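Local coordinates for extracellular solute-binding protein, family 5 (Chelativorans sp., PDB 6WM6) that binds EDTA and related aminopolycarboxylates in the periplasm, probably for uptake by an ABC transporter, at residues Q141-C146 with G156-E161; V274-G279 with L530-I535; I58-V63 with F209-V214. All blocks are in the same frame, centred on the assembly; numbering follows the deposited sequence. Where two conformers were deposited one is given.

Contact 1. Residues Q141-C146 with G156-E161; sequences QNRRDC and GHDFIE. With SO4 (sulfate ion), chain D.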
# COMPACT_ATOMS: atom_id res chain seq x y z
N GLN A 141 -0.28 2.55 19.78
CA GLN A 141 0.44 3.08 18.62
C GLN A 141 1.42 4.20 18.94
O GLN A 141 2.17 4.59 18.04
CB GLN A 141 -0.56 3.61 17.58
CG GLN A 141 -1.57 2.61 17.06
CD GLN A 141 -0.94 1.40 16.41
OE1 GLN A 141 -0.29 1.49 15.36
NE2 GLN A 141 -1.10 0.25 17.04
N ASN A 142 1.40 4.75 20.14
CA ASN A 142 2.11 6.01 20.40
C ASN A 142 3.56 5.84 20.85
O ASN A 142 4.21 6.84 21.14
CB ASN A 142 1.33 6.90 21.37
CG ASN A 142 1.32 6.39 22.80
OD1 ASN A 142 2.12 5.54 23.19
ND2 ASN A 142 0.41 6.92 23.59
N ARG A 143 4.06 4.60 20.92
CA ARG A 143 5.46 4.30 21.24
C ARG A 143 5.81 4.49 22.70
O ARG A 143 6.92 4.16 23.12
CB ARG A 143 6.41 5.16 20.39
CG ARG A 143 6.26 5.02 18.89
CD ARG A 143 6.76 3.68 18.41
NE ARG A 143 6.94 3.61 16.96
CZ ARG A 143 7.21 2.48 16.31
NH1 ARG A 143 7.33 1.34 16.99
NH2 ARG A 143 7.36 2.48 14.99
N ARG A 144 4.89 5.03 23.50
CA ARG A 144 5.19 5.37 24.89
C ARG A 144 4.44 4.50 25.90
O ARG A 144 5.07 3.91 26.78
CB ARG A 144 4.87 6.85 25.16
CG ARG A 144 5.72 7.81 24.37
CD ARG A 144 5.42 9.25 24.74
NE ARG A 144 4.03 9.61 24.50
CZ ARG A 144 3.56 10.07 23.33
NH1 ARG A 144 4.37 10.20 22.29
NH2 ARG A 144 2.28 10.38 23.23
N ASP A 145 3.12 4.41 25.79
CA ASP A 145 2.33 3.70 26.79
C ASP A 145 2.40 2.18 26.67
O ASP A 145 2.05 1.49 27.64
CB ASP A 145 0.87 4.18 26.72
CG ASP A 145 0.69 5.59 27.26
OD1 ASP A 145 0.83 5.77 28.49
OD2 ASP A 145 0.42 6.52 26.48
N CYS A 146 2.85 1.64 25.54
CA CYS A 146 2.96 0.19 25.34
C CYS A 146 4.19 -0.09 24.50
O CYS A 146 4.09 -0.48 23.33
CB CYS A 146 1.71 -0.37 24.65
SG CYS A 146 1.80 -2.18 24.26
N GLY A 156 2.10 8.89 13.15
CA GLY A 156 1.71 10.13 13.77
C GLY A 156 0.95 9.99 15.07
O GLY A 156 0.72 11.00 15.72
N HIS A 157 0.54 8.78 15.47
CA HIS A 157 -0.16 8.65 16.74
C HIS A 157 0.72 9.13 17.89
O HIS A 157 0.22 9.65 18.89
CB HIS A 157 -0.64 7.21 16.99
CG HIS A 157 -1.79 6.80 16.12
ND1 HIS A 157 -1.62 6.09 14.95
CD2 HIS A 157 -3.13 7.01 16.23
CE1 HIS A 157 -2.80 5.88 14.38
NE2 HIS A 157 -3.73 6.42 15.14
N ASP A 158 2.04 9.00 17.75
CA ASP A 158 2.96 9.49 18.77
C ASP A 158 2.97 11.01 18.89
O ASP A 158 3.46 11.53 19.90
CB ASP A 158 4.38 8.93 18.60
CG ASP A 158 4.97 9.16 17.23
OD1 ASP A 158 4.28 9.58 16.29
OD2 ASP A 158 6.19 8.89 17.07
N PHE A 159 2.47 11.74 17.89
CA PHE A 159 2.38 13.19 17.97
C PHE A 159 1.21 13.65 18.84
O PHE A 159 1.15 14.82 19.20
CB PHE A 159 2.20 13.82 16.58
CG PHE A 159 3.44 13.82 15.73
CD1 PHE A 159 4.12 12.65 15.43
CD2 PHE A 159 3.91 15.02 15.18
CE1 PHE A 159 5.26 12.67 14.62
CE2 PHE A 159 5.04 15.04 14.39
CZ PHE A 159 5.71 13.87 14.10
N ILE A 160 0.27 12.76 19.15
CA ILE A 160 -0.79 13.07 20.10
C ILE A 160 -0.22 12.88 21.50
O ILE A 160 0.23 11.79 21.87
CB ILE A 160 -2.02 12.18 19.87
CG1 ILE A 160 -2.69 12.52 18.52
CG2 ILE A 160 -3.02 12.31 21.04
CD1 ILE A 160 -3.80 11.56 18.13
N GLU A 161 -0.22 13.96 22.28
CA GLU A 161 0.33 13.95 23.63
C GLU A 161 -0.71 13.69 24.70
O GLU A 161 -0.41 13.03 25.71
CB GLU A 161 1.01 15.30 23.90
CG GLU A 161 1.78 15.38 25.20
CD GLU A 161 2.55 16.68 25.32
OE1 GLU A 161 1.99 17.73 24.96
OE2 GLU A 161 3.71 16.64 25.76
S SO4 D . 6.82 5.88 12.68
O1 SO4 D . 6.63 4.71 13.55
O2 SO4 D . 5.63 6.08 11.85
O3 SO4 D . 7.94 5.66 11.77
O4 SO4 D . 7.04 7.07 13.50
O HOH W 1 7.29 6.55 16.07
O HOH W 2 1.69 11.38 25.83
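This is a polar contact between a loop and a 3-10 turn, gripped mainly by one arginine. Residues 141-146 run off the end of helix 131-141. Residues 156-161 lead into strand 160-165, an outermost strand of a four-stranded antiparallel sheet. Arg144 does the gripping. Its chain bends at chi3 (-59°), and the edge of its guanidinium meets two backbone carbonyls. NH1 of Arg144 donates a nearly straight bond to a lone pair of Asp158 O (2.9 Å). NH2 of Arg144 donates a more bent bond to Ile160 O (2.8 Å), which also accepts from Trp138 NE1. Asn142 CG lies over one face of this guanidinium, toward its rim. Asn142 CG sits between its own backbone N and C (chi1 71°). Asn142 OD1 accepts from Arg144 N (2.8 Å) and from Asp145 N. Asn142 ND2 donates to Asp145 OD2 (2.9 Å). An alanine here would remove all three bonds and would probably loosen the turn that presents Arg144. Further in, Gln141 CB packs on His157 CB (3.6 Å), with Gln141 CG over a face of the imidazole. That ring is held by Ser154 O at ND1 and by Phe187 N at NE2. Beyond Asp158, Arg143 NH2 donates a hydrogen bond to sulfate O1 (2.8 Å); the ion is probably from the crystallisation liquor. One water links Arg143 NE, Asp158 OD2 and the sulfate. The asparagine, accepting from backbone N-H groups two and three residues on, forms an Asx turn extended to an Asx motif, here at the end of a helix.

Contact 2. Residues V274-G279 with L530-I535; sequences VIYPQG and LPTALI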
# COMPACT_ATOMS: atom_id res chain seq x y z
N VAL A 274 -15.25 -13.20 -6.94
CA VAL A 274 -14.43 -12.00 -7.06
C VAL A 274 -12.98 -12.42 -6.85
O VAL A 274 -12.68 -13.17 -5.91
CB VAL A 274 -14.75 -10.95 -5.99
CG1 VAL A 274 -13.97 -9.65 -6.26
CG2 VAL A 274 -16.24 -10.69 -5.92
N ILE A 275 -12.09 -11.91 -7.69
CA ILE A 275 -10.65 -12.06 -7.50
C ILE A 275 -10.01 -10.69 -7.67
O ILE A 275 -10.52 -9.83 -8.40
CB ILE A 275 -10.03 -13.12 -8.42
CG1 ILE A 275 -10.09 -12.69 -9.89
CG2 ILE A 275 -10.75 -14.46 -8.24
CD1 ILE A 275 -9.34 -13.62 -10.82
N TYR A 276 -8.85 -10.50 -7.04
CA TYR A 276 -8.11 -9.22 -7.09
C TYR A 276 -6.61 -9.52 -7.15
O TYR A 276 -5.84 -9.13 -6.27
CB TYR A 276 -8.47 -8.37 -5.88
CG TYR A 276 -8.10 -6.90 -5.95
CD1 TYR A 276 -8.57 -6.09 -6.96
CD2 TYR A 276 -7.33 -6.31 -4.96
CE1 TYR A 276 -8.29 -4.72 -6.99
CE2 TYR A 276 -7.02 -4.95 -4.99
CZ TYR A 276 -7.50 -4.18 -6.02
OH TYR A 276 -7.22 -2.83 -6.03
N PRO A 277 -6.17 -10.20 -8.20
CA PRO A 277 -4.76 -10.62 -8.26
C PRO A 277 -3.83 -9.44 -8.47
O PRO A 277 -4.18 -8.43 -9.09
CB PRO A 277 -4.71 -11.56 -9.47
CG PRO A 277 -5.82 -11.07 -10.35
CD PRO A 277 -6.93 -10.67 -9.37
N GLN A 278 -2.61 -9.58 -7.95
CA GLN A 278 -1.56 -8.58 -8.20
C GLN A 278 -0.73 -9.04 -9.39
O GLN A 278 -0.66 -10.23 -9.70
CB GLN A 278 -0.70 -8.39 -6.95
CG GLN A 278 -1.44 -7.70 -5.79
CD GLN A 278 -0.52 -6.98 -4.81
OE1 GLN A 278 0.68 -6.85 -5.05
NE2 GLN A 278 -1.09 -6.51 -3.71
N GLY A 279 -0.12 -8.09 -10.07
CA GLY A 279 0.70 -8.44 -11.23
C GLY A 279 -0.08 -9.05 -12.38
O GLY A 279 0.30 -10.09 -12.91
N LEU A 530 1.90 -0.32 -10.80
CA LEU A 530 1.31 -1.60 -11.12
C LEU A 530 -0.14 -1.42 -11.52
O LEU A 530 -0.85 -0.58 -10.96
CB LEU A 530 1.36 -2.54 -9.92
CG LEU A 530 2.71 -3.21 -9.61
CD1 LEU A 530 3.78 -2.25 -9.18
CD2 LEU A 530 2.50 -4.28 -8.53
N PRO A 531 -0.65 -2.23 -12.43
CA PRO A 531 -2.10 -2.25 -12.67
C PRO A 531 -2.81 -3.09 -11.63
O PRO A 531 -2.36 -4.17 -11.26
CB PRO A 531 -2.21 -2.90 -14.06
CG PRO A 531 -1.01 -3.82 -14.12
CD PRO A 531 0.10 -3.12 -13.36
N THR A 532 -3.94 -2.61 -11.18
CA THR A 532 -4.84 -3.45 -10.43
C THR A 532 -5.66 -4.32 -11.39
O THR A 532 -5.73 -4.08 -12.59
CB THR A 532 -5.82 -2.62 -9.61
OG1 THR A 532 -6.70 -1.95 -10.53
CG2 THR A 532 -5.14 -1.60 -8.73
N ALA A 533 -6.29 -5.35 -10.84
CA ALA A 533 -7.23 -6.15 -11.63
C ALA A 533 -8.29 -6.71 -10.69
O ALA A 533 -8.02 -7.65 -9.94
CB ALA A 533 -6.50 -7.27 -12.37
N LEU A 534 -9.48 -6.16 -10.76
CA LEU A 534 -10.65 -6.67 -10.05
C LEU A 534 -11.52 -7.37 -11.07
O LEU A 534 -12.02 -6.74 -12.00
CB LEU A 534 -11.41 -5.51 -9.41
CG LEU A 534 -12.62 -5.86 -8.57
CD1 LEU A 534 -12.24 -6.62 -7.31
CD2 LEU A 534 -13.38 -4.57 -8.23
N ILE A 535 -11.66 -8.68 -10.93
CA ILE A 535 -12.33 -9.53 -11.92
C ILE A 535 -13.43 -10.27 -11.17
O ILE A 535 -13.15 -10.90 -10.13
CB ILE A 535 -11.35 -10.50 -12.58
CG1 ILE A 535 -10.11 -9.76 -13.10
CG2 ILE A 535 -12.04 -11.25 -13.75
CD1 ILE A 535 -8.99 -10.68 -13.61
O HOH W 3 -5.35 -6.16 -8.13
O HOH W 4 -3.03 -6.97 -11.18
O HOH W 5 -0.98 -5.30 -9.22
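Ile275 and Ile535 run alongside each other on the same face of the sheet, with Ile275 CG1 3.7 Å from Ile535 CB. Ile275 reaches there because CG1 sits between the backbone N and C (chi1 67°). Leu264 of helix 263-268 packs on both. A second apolar group forms around Leu534, whose CG is anti to the backbone N. Leu534 CD1 touches Val274 CG1 at 3.6 Å and also meets Tyr276 CD1. The two isoleucines mark an antiparallel, hydrogen-bonded bridge between short strand 274-275 and long strand 524-537. Ile275 N donates to Ile535 O at 2.8 Å, nearly along the C=O axis. Ile535 N returns a straight bond to Ile275 O at 3.0 Å. The bridge adds strand 274-275 to a large mixed sheet. It brings together parts of the chain some 250 residues apart. Val274 also has a backbone bond to Ala53 of strand 49-54. Past the bridge the direct N-H bonds stop, and Tyr276 CA approaches Ala533 O at 3.3 Å in a CA-H...O contact. The Tyr276 ring crosses Thr532 obliquely, Tyr276 OH lying 3.6 Å from Thr532 CG2. That hydroxyl bonds to Asp545 OD1, while Thr532 OG1 bonds to Asp545 OD2. Over the centre of one face of the tyrosine ring sits a water, which accepts from Ala533 N and donates to Pro277 O. A second water donates to both Pro277 O and Pro531 O. A third takes the N-H of Gly279 and donates to Pro531 O.

Contact 3. Residues I58-V63 with F209-V214; sequences ITNWNV and FLSNEV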
# COMPACT_ATOMS: atom_id res chain seq x y z
N ILE A 58 -4.71 -16.51 6.88
CA ILE A 58 -4.82 -15.55 7.97
C ILE A 58 -4.22 -16.20 9.22
O ILE A 58 -4.82 -17.12 9.80
CB ILE A 58 -6.27 -15.14 8.25
CG1 ILE A 58 -6.98 -14.68 6.98
CG2 ILE A 58 -6.29 -14.05 9.33
CD1 ILE A 58 -6.41 -13.44 6.37
N THR A 59 -3.06 -15.72 9.65
CA THR A 59 -2.47 -16.13 10.92
C THR A 59 -2.39 -15.00 11.93
O THR A 59 -2.06 -15.24 13.09
CB THR A 59 -1.05 -16.70 10.70
OG1 THR A 59 -0.26 -15.75 9.99
CG2 THR A 59 -1.15 -17.98 9.88
N ASN A 60 -2.72 -13.78 11.51
CA ASN A 60 -2.72 -12.60 12.37
C ASN A 60 -3.90 -11.76 11.91
O ASN A 60 -4.02 -11.47 10.72
CB ASN A 60 -1.39 -11.84 12.22
CG ASN A 60 -1.26 -10.68 13.20
OD1 ASN A 60 -2.15 -9.81 13.28
ND2 ASN A 60 -0.16 -10.63 13.91
N TRP A 61 -4.77 -11.40 12.84
CA TRP A 61 -6.02 -10.73 12.56
C TRP A 61 -5.95 -9.24 12.84
O TRP A 61 -6.98 -8.56 12.72
CB TRP A 61 -7.15 -11.35 13.39
CG TRP A 61 -7.45 -12.74 12.97
CD1 TRP A 61 -6.86 -13.88 13.44
CD2 TRP A 61 -8.42 -13.14 12.00
NE1 TRP A 61 -7.40 -14.97 12.80
CE2 TRP A 61 -8.36 -14.54 11.92
CE3 TRP A 61 -9.33 -12.45 11.20
CZ2 TRP A 61 -9.18 -15.26 11.06
CZ3 TRP A 61 -10.14 -13.17 10.35
CH2 TRP A 61 -10.06 -14.56 10.29
N ASN A 62 -4.77 -8.72 13.16
CA ASN A 62 -4.58 -7.34 13.59
C ASN A 62 -3.76 -6.62 12.53
O ASN A 62 -2.52 -6.68 12.53
CB ASN A 62 -3.91 -7.33 14.96
CG ASN A 62 -3.62 -5.95 15.47
OD1 ASN A 62 -3.84 -4.93 14.79
ND2 ASN A 62 -3.13 -5.89 16.73
N VAL A 63 -4.44 -5.92 11.63
CA VAL A 63 -3.77 -5.31 10.48
C VAL A 63 -2.77 -4.25 10.90
O VAL A 63 -1.87 -3.89 10.13
CB VAL A 63 -4.81 -4.76 9.48
CG1 VAL A 63 -5.43 -3.47 9.98
CG2 VAL A 63 -4.16 -4.57 8.11
N PHE A 209 -4.44 -11.43 22.13
CA PHE A 209 -5.88 -11.47 21.88
C PHE A 209 -6.27 -10.92 20.51
O PHE A 209 -6.95 -11.61 19.74
CB PHE A 209 -6.61 -10.72 23.00
CG PHE A 209 -8.09 -10.55 22.77
CD1 PHE A 209 -8.94 -11.67 22.73
CD2 PHE A 209 -8.64 -9.29 22.62
CE1 PHE A 209 -10.30 -11.49 22.53
CE2 PHE A 209 -10.01 -9.12 22.42
CZ PHE A 209 -10.83 -10.23 22.38
N LEU A 210 -5.86 -9.70 20.18
CA LEU A 210 -6.32 -9.09 18.94
C LEU A 210 -5.61 -9.64 17.72
O LEU A 210 -6.14 -9.53 16.61
CB LEU A 210 -6.14 -7.56 19.00
CG LEU A 210 -7.04 -6.83 19.99
CD1 LEU A 210 -6.72 -5.35 20.01
CD2 LEU A 210 -8.52 -7.05 19.65
N SER A 211 -4.42 -10.22 17.88
CA SER A 211 -3.64 -10.74 16.77
C SER A 211 -3.92 -12.20 16.50
O SER A 211 -4.13 -12.60 15.35
CB SER A 211 -2.15 -10.53 17.05
OG SER A 211 -1.82 -9.15 17.10
N ASN A 212 -3.90 -13.04 17.53
CA ASN A 212 -3.95 -14.48 17.33
C ASN A 212 -5.34 -15.06 17.29
O ASN A 212 -5.53 -16.12 16.69
CB ASN A 212 -3.17 -15.20 18.45
CG ASN A 212 -1.72 -14.79 18.50
OD1 ASN A 212 -1.12 -14.44 17.49
ND2 ASN A 212 -1.15 -14.82 19.70
N GLU A 213 -6.31 -14.44 17.94
CA GLU A 213 -7.65 -15.00 18.02
C GLU A 213 -8.50 -14.58 16.83
O GLU A 213 -8.42 -13.45 16.37
CB GLU A 213 -8.36 -14.55 19.30
CG GLU A 213 -7.66 -14.96 20.59
CD GLU A 213 -7.46 -16.46 20.70
OE1 GLU A 213 -6.31 -16.89 20.96
OE2 GLU A 213 -8.44 -17.21 20.51
N VAL A 214 -9.31 -15.51 16.34
CA VAL A 214 -10.33 -15.14 15.35
C VAL A 214 -11.30 -14.18 16.02
O VAL A 214 -11.82 -14.49 17.11
CB VAL A 214 -11.06 -16.40 14.85
CG1 VAL A 214 -12.08 -16.02 13.78
CG2 VAL A 214 -10.06 -17.42 14.29
O HOH W 6 -3.97 -17.27 14.60
O HOH W 7 -0.79 -13.90 15.07
O HOH W 8 1.00 -9.32 16.32
O HOH W 9 -8.29 -8.46 15.58
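Leu210 opens the contact near the end of helix 202-212. The Leu210 side chain crosses that of Asn62 obliquely, Leu210 CB lying near Asn62 ND2. Leu210 O lies 3.5 Å from Asn62 CB. Ser211 follows and is the main anchor. Ser211 O accepts from Trp61 N at 2.9 Å, in the carbonyl plane and on a lone pair. Ser211 O also takes a CA-H...O contact from Asn60 CA at 3.3 Å. Ser211 CB packs against the Asn60 amide, 3.7 Å from Asn60 ND2. Ser211 OG is hydrogen-bonded to Tyr206 O, five residues back in the same helix. A water donates to this hydroxyl and accepts from Asn60 ND2. The facing loop is shaped by an Asx turn: Asn60 CG is anti to the backbone N (chi1 -174°), and Asn60 OD1 accepts from Asn62 N at 2.8 Å. Asn62 OD1 is held in turn by Thr64 OG1. This loop joins strand 49-54 to helix 71-77, so the contact docks it on the helix end. At Asn212 the link is through water. One water donates to Thr59 O and Asn212 O, and another to Thr59 O and Asn212 OD1. Glu213 is the first residue to leave the helix; Glu213 O lies 3.3 Å from Trp61 CD1. Val214 CA then lies over one face of the indole, toward its rim. Val214 CA makes a CH-pi contact with the five-membered ring of Trp61, 4.0 Å from the centroid and 15° off the normal. Val214 CG2 runs alongside, 4.0 Å from Trp61 CZ2. On the opposite face, Ile58 CG2 lies over the centre of the indole, so the ring is clamped from both sides. Phe227 of strand 222-228 meets it edge-to-face.

In the fold
Contacts 1 and 3 are near neighbours, with centres about 22 Å apart and nearest atoms about 6 Å apart. Helix 202-212 connects them: Tyr206 bonds through OH to Gln141 of contact 1 and through its carbonyl to Ser211 of contact 3. Contact 2 lies across the chain's centre from contact 1, their centres about 35 Å apart. It is about 25 Å from contact 3, centre to centre. Strand 49-54 runs from beside contact 2 toward the loop of contact 3. The sulfate at contact 1 is also bonded by Gln473, and an ethanediol, probably from the crystallisation liquor, lies about 4 Å from the side chain of Tyr276 of contact 2.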